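PDB 4AZ1: tyrosine specific protein phosphatase from Trypanosoma cruzi, which probably removes phosphate from phosphotyrosine residues of proteins. Local coordinates for residues A[113-119]-A[220-226]; A[167-171]-A[204-209]. All blocks are in the same frame, centred on the assembly; numbering follows the deposited sequence.

Contact 1 of 2, residues A[113-119]-A[220-226]; sequences ISLVIMV and VPVVVHC
Four backbone hydrogen bonds join strand 115-118 to strand 222-225, two parallel neighbours in the middle of the mixed sheet of the protein tyrosine phosphatase fold. Val223 N donates to Leu115 O (3.0 Å), Ile117 N to Val223 O (2.7 Å), His225 N to Ile117 O (3.0 Å) and Val119 N to His225 O (3.0 Å), so Val223 and His225 each bond through both N and O to the residues flanking Val116 and Met118. The register pairs Val116 with Val223, Ile117 with Val224 and Met118 with His225, CA atoms 4.7 to 5.1 Å apart; the strand axes approach to 4.7 Å at 15°. Before the strands the ladder opens, and a water bridges the gap, 2.9 Å from Leu115 N and 3.0 Å from Pro221 O. His225, chi1 p, holds Cys226 O through ND1 (3.1 Å) and Tyr133 OH through NE2. The segment 220-226 runs into the HCSAGIGRTG signature, the phosphate-binding loop of this family; strand 222-225 ends just before Cys226, probably the nucleophile, as in other members of the family, and a formic acid molecule lies beside its side chain. Val116, Met118, Val223 and His225 occupy one face of the sheet, where Ile113 CG2 meets Val223 CG2 at 3.7 Å and Phe104 of helix 101-110 packs on Val223. Ile117 and Val224 turn to the other face, against helix 232-247. The extended ttt side chain of Met118 carries SD to an oblique position 4.6 Å from the His225 ring centroid, while Met118 CA lies over the imidazole face, 4.3 Å from that centroid (CH-pi).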
loop_
_atom_site.group_PDB
_atom_site.type_symbol
_atom_site.label_atom_id
_atom_site.label_comp_id
_atom_site.label_asym_id
_atom_site.label_seq_id
_atom_site.Cartn_x
_atom_site.Cartn_y
_atom_site.Cartn_z
ATOM N N ILE A 113 2.509 13.940 10.820
ATOM C CA ILE A 113 1.195 13.905 11.442
ATOM C C ILE A 113 1.299 13.240 12.818
ATOM O O ILE A 113 1.943 12.194 12.965
ATOM C CB ILE A 113 0.185 13.186 10.538
ATOM C CG1 ILE A 113 0.011 13.970 9.232
ATOM C CG2 ILE A 113 -1.146 12.993 11.253
ATOM C CD1 ILE A 113 -0.411 15.433 9.436
ATOM N N SER A 114 0.694 13.859 13.829
ATOM C CA SER A 114 0.816 13.351 15.194
ATOM C C SER A 114 -0.393 12.506 15.635
ATOM O O SER A 114 -0.268 11.645 16.515
ATOM C CB SER A 114 1.120 14.504 16.167
ATOM O OG SER A 114 0.700 14.213 17.487
ATOM N N LEU A 115 -1.547 12.718 15.002
ATOM C CA LEU A 115 -2.767 12.048 15.445
ATOM C C LEU A 115 -3.668 11.673 14.274
ATOM O O LEU A 115 -4.042 12.517 13.445
ATOM C CB LEU A 115 -3.546 12.914 16.455
ATOM C CG LEU A 115 -4.928 12.406 16.891
ATOM C CD1 LEU A 115 -4.809 11.061 17.605
ATOM C CD2 LEU A 115 -5.643 13.416 17.789
ATOM N N VAL A 116 -3.999 10.391 14.219
ATOM C CA VAL A 116 -4.900 9.852 13.224
ATOM C C VAL A 116 -6.105 9.287 13.944
ATOM O O VAL A 116 -5.960 8.464 14.861
ATOM C CB VAL A 116 -4.236 8.696 12.445
ATOM C CG1 VAL A 116 -5.294 7.974 11.580
ATOM C CG2 VAL A 116 -3.105 9.243 11.580
ATOM N N ILE A 117 -7.292 9.729 13.550
ATOM C CA ILE A 117 -8.502 9.204 14.151
ATOM C C ILE A 117 -9.288 8.460 13.095
ATOM O O ILE A 117 -9.567 9.003 12.023
ATOM C CB ILE A 117 -9.374 10.313 14.727
ATOM C CG1 ILE A 117 -8.621 11.022 15.851
ATOM C CG2 ILE A 117 -10.703 9.738 15.250
ATOM C CD1 ILE A 117 -9.437 12.085 16.524
ATOM N N MET A 118 -9.608 7.200 13.400
ATOM C CA MET A 118 -10.330 6.333 12.491
ATOM C C MET A 118 -11.688 6.039 13.124
ATOM O O MET A 118 -11.755 5.474 14.222
ATOM C CB MET A 118 -9.536 5.027 12.275
ATOM C CG MET A 118 -10.268 4.023 11.404
ATOM S SD MET A 118 -9.273 2.533 11.207
ATOM C CE MET A 118 -10.468 1.501 10.353
ATOM N N VAL A 119 -12.764 6.438 12.442
ATOM C CA VAL A 119 -14.107 6.304 12.996
ATOM C C VAL A 119 -14.947 5.263 12.246
ATOM O O VAL A 119 -16.050 5.545 11.766
ATOM C CB VAL A 119 -14.843 7.686 13.018
ATOM C CG1 VAL A 119 -16.085 7.600 13.852
ATOM C CG2 VAL A 119 -13.944 8.740 13.630
ATOM N N VAL A 220 0.388 20.655 13.487
ATOM C CA VAL A 220 0.083 19.776 12.357
ATOM C C VAL A 220 -1.395 19.402 12.371
ATOM O O VAL A 220 -2.009 19.322 13.440
ATOM C CB VAL A 220 0.978 18.489 12.335
ATOM C CG1 VAL A 220 2.431 18.836 12.003
ATOM C CG2 VAL A 220 0.896 17.732 13.658
ATOM N N PRO A 221 -1.979 19.174 11.182
ATOM C CA PRO A 221 -3.410 18.856 11.167
ATOM C C PRO A 221 -3.653 17.459 11.734
ATOM O O PRO A 221 -2.776 16.587 11.655
ATOM C CB PRO A 221 -3.763 18.855 9.675
ATOM C CG PRO A 221 -2.507 19.259 8.935
ATOM C CD PRO A 221 -1.360 19.040 9.851
ATOM N N VAL A 222 -4.831 17.256 12.310
ATOM C CA VAL A 222 -5.250 15.930 12.746
ATOM C C VAL A 222 -5.896 15.195 11.570
ATOM O O VAL A 222 -6.811 15.724 10.936
ATOM C CB VAL A 222 -6.284 16.031 13.871
ATOM C CG1 VAL A 222 -6.878 14.656 14.166
ATOM C CG2 VAL A 222 -5.647 16.653 15.114
ATOM N N VAL A 223 -5.427 13.990 11.264
ATOM C CA VAL A 223 -6.037 13.207 10.193
ATOM C C VAL A 223 -7.260 12.443 10.714
ATOM O O VAL A 223 -7.181 11.764 11.741
ATOM C CB VAL A 223 -5.038 12.222 9.557
ATOM C CG1 VAL A 223 -5.766 11.222 8.631
ATOM C CG2 VAL A 223 -3.955 12.978 8.787
ATOM N N VAL A 224 -8.387 12.559 10.009
ATOM C CA VAL A 224 -9.615 11.850 10.381
ATOM C C VAL A 224 -10.192 11.106 9.176
ATOM O O VAL A 224 -10.387 11.702 8.117
ATOM C CB VAL A 224 -10.688 12.834 10.893
ATOM C CG1 VAL A 224 -11.894 12.069 11.437
ATOM C CG2 VAL A 224 -10.109 13.740 11.949
ATOM N N HIS A 225 -10.464 9.812 9.322
ATOM C CA HIS A 225 -11.092 9.090 8.218
ATOM C C HIS A 225 -12.126 8.104 8.714
ATOM O O HIS A 225 -12.020 7.595 9.823
ATOM C CB HIS A 225 -10.052 8.363 7.344
ATOM C CG HIS A 225 -9.423 7.179 7.999
ATOM N ND1 HIS A 225 -9.872 5.890 7.803
ATOM C CD2 HIS A 225 -8.351 7.083 8.833
ATOM C CE1 HIS A 225 -9.106 5.049 8.482
ATOM N NE2 HIS A 225 -8.184 5.750 9.121
ATOM N N CYS A 226 -13.146 7.871 7.893
ATOM C CA CYS A 226 -14.057 6.756 8.103
ATOM C C CYS A 226 -13.855 5.841 6.910
ATOM O O CYS A 226 -12.722 5.423 6.670
ATOM C CB CYS A 226 -15.501 7.226 8.246
ATOM S SG CYS A 226 -16.018 8.508 7.088
HETATM O O HOH W 1 -1.680 15.439 14.149
#

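Contact 2 of 2, residues A[167-171]-A[204-209]; sequences LKITR and TSLEAL
A helix side chain reaches out to a bulged strand start: Ser205 OG, chi1 m, donates a hydrogen bond to Leu167 O at 2.7 Å. Next in the chain, Lys168 takes a left-handed backbone conformation (phi 57°, psi 45°) and with Ile169 forms a G1 beta bulge opposite Glu164, after which strand 169-171 is regularly extended. Helix 204-209 runs 23° from the strand direction, the axes 10.7 Å apart at closest, so side chains must fill the gap. Ile169 (mt) points its CB at the helix, and its CD1 lies 3.9 Å from Ala208 CB and 4.1 Å from Leu209 CD2. Leu167 (mt) adds CD1 at 4.0 Å from Ala208 CB. Arg171 brings NH2 to 4.2 Å from Ala208 CB, which lies at the guanidinium edge, while hydrogen bonding to Asn212 further along the helix. This is helix-on-sheet packing, with Val189 and Tyr191 of the adjacent strand also touching Ile169. One buried serine hydroxyl thus satisfies a turn carbonyl beside an otherwise mainly apolar interface.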
loop_
_atom_site.group_PDB
_atom_site.type_symbol
_atom_site.label_atom_id
_atom_site.label_comp_id
_atom_site.label_asym_id
_atom_site.label_seq_id
_atom_site.Cartn_x
_atom_site.Cartn_y
_atom_site.Cartn_z
ATOM N N LEU A 167 -15.746 2.273 25.934
ATOM C CA LEU A 167 -15.762 3.335 24.934
ATOM C C LEU A 167 -15.668 2.799 23.497
ATOM O O LEU A 167 -15.950 3.531 22.545
ATOM C CB LEU A 167 -14.635 4.334 25.201
ATOM C CG LEU A 167 -14.679 5.020 26.567
ATOM C CD1 LEU A 167 -13.574 6.064 26.719
ATOM C CD2 LEU A 167 -16.032 5.654 26.768
ATOM N N LYS A 168 -15.289 1.527 23.354
ATOM C CA LYS A 168 -15.014 0.926 22.043
ATOM C C LYS A 168 -13.941 1.719 21.323
ATOM O O LYS A 168 -14.067 2.021 20.138
ATOM C CB LYS A 168 -16.269 0.875 21.158
ATOM C CG LYS A 168 -17.457 0.137 21.778
ATOM C CD LYS A 168 -17.141 -1.332 21.992
ATOM C CE LYS A 168 -18.429 -2.135 22.037
ATOM N NZ LYS A 168 -19.380 -1.642 20.998
ATOM N N ILE A 169 -12.891 2.074 22.047
ATOM C CA ILE A 169 -11.806 2.827 21.453
ATOM C C ILE A 169 -10.530 2.021 21.600
ATOM O O ILE A 169 -10.286 1.421 22.655
ATOM C CB ILE A 169 -11.665 4.221 22.124
ATOM C CG1 ILE A 169 -12.766 5.174 21.612
ATOM C CG2 ILE A 169 -10.283 4.815 21.868
ATOM C CD1 ILE A 169 -12.845 6.497 22.387
ATOM N N THR A 170 -9.730 1.980 20.536
ATOM C CA THR A 170 -8.403 1.364 20.619
ATOM C C THR A 170 -7.372 2.422 20.299
ATOM O O THR A 170 -7.529 3.161 19.319
ATOM C CB THR A 170 -8.257 0.161 19.652
ATOM O OG1 THR A 170 -9.122 -0.893 20.085
ATOM C CG2 THR A 170 -6.818 -0.379 19.667
ATOM N N ARG A 171 -6.340 2.519 21.133
ATOM C CA ARG A 171 -5.256 3.470 20.887
ATOM C C ARG A 171 -3.988 2.719 20.538
ATOM O O ARG A 171 -3.539 1.858 21.301
ATOM C CB ARG A 171 -5.027 4.368 22.107
ATOM C CG ARG A 171 -6.249 5.182 22.455
ATOM C CD ARG A 171 -5.990 6.321 23.448
ATOM N NE ARG A 171 -7.166 7.194 23.443
ATOM C CZ ARG A 171 -8.181 7.098 24.302
ATOM N NH1 ARG A 171 -8.156 6.192 25.280
ATOM N NH2 ARG A 171 -9.214 7.924 24.189
ATOM N N THR A 204 -20.063 9.485 25.492
ATOM C CA THR A 204 -18.721 9.563 26.079
ATOM C C THR A 204 -17.566 9.273 25.098
ATOM O O THR A 204 -16.478 9.818 25.239
ATOM C CB THR A 204 -18.595 8.649 27.317
ATOM O OG1 THR A 204 -18.633 7.279 26.909
ATOM C CG2 THR A 204 -19.734 8.904 28.285
ATOM N N SER A 205 -17.799 8.427 24.105
ATOM C CA SER A 205 -16.726 8.039 23.199
ATOM C C SER A 205 -16.283 9.192 22.306
ATOM O O SER A 205 -15.085 9.433 22.122
ATOM C CB SER A 205 -17.151 6.847 22.343
ATOM O OG SER A 205 -17.371 5.711 23.162
ATOM N N LEU A 206 -17.259 9.893 21.745
ATOM C CA LEU A 206 -16.991 11.076 20.939
ATOM C C LEU A 206 -16.238 12.120 21.771
ATOM O O LEU A 206 -15.249 12.693 21.308
ATOM C CB LEU A 206 -18.310 11.652 20.422
ATOM C CG LEU A 206 -18.367 12.108 18.970
ATOM C CD1 LEU A 206 -17.586 11.167 18.079
ATOM C CD2 LEU A 206 -19.813 12.168 18.511
ATOM N N GLU A 207 -16.698 12.366 22.996
ATOM C CA GLU A 207 -15.986 13.292 23.889
ATOM C C GLU A 207 -14.524 12.875 24.121
ATOM O O GLU A 207 -13.624 13.721 24.180
ATOM C CB GLU A 207 -16.719 13.423 25.223
ATOM C CG GLU A 207 -17.944 14.358 25.197
ATOM C CD GLU A 207 -17.580 15.850 25.141
ATOM O OE1 GLU A 207 -16.376 16.178 25.036
ATOM O OE2 GLU A 207 -18.505 16.698 25.203
ATOM N N ALA A 208 -14.291 11.568 24.232
ATOM C CA ALA A 208 -12.950 11.050 24.464
ATOM C C ALA A 208 -12.082 11.310 23.230
ATOM O O ALA A 208 -10.926 11.727 23.341
ATOM C CB ALA A 208 -13.008 9.566 24.774
ATOM N N LEU A 209 -12.649 11.072 22.054
ATOM C CA LEU A 209 -11.959 11.390 20.806
ATOM C C LEU A 209 -11.577 12.871 20.737
ATOM O O LEU A 209 -10.449 13.211 20.361
ATOM C CB LEU A 209 -12.818 11.025 19.598
ATOM C CG LEU A 209 -13.035 9.551 19.258
ATOM C CD1 LEU A 209 -13.750 9.458 17.929
ATOM C CD2 LEU A 209 -11.708 8.797 19.194
#

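Overall arrangement
Both contacts involve the same mixed sheet, their centres 14 Å apart. Contact 1 joins two central strands, contact 2 seats helix 203-215 near the start of strand 169-177, and strand 184-191 separates strands 115-118 and 169-177 across the sheet. Along the chain the order is 113-119, 167-171, 204-209, 220-226, so contact 2 falls entirely between the halves of contact 1. Strand 222-225 is the next element after helix 203-215, and the contacts meet where Ile117 CG2 packs 4.1 Å from Leu209 CD1; Leu236 of helix 232-247 touches both residues. The core thus ties helix 203-215 to strand 115-118, sheet neighbour of strand 222-225, which ends just before the probable nucleophile Cys226.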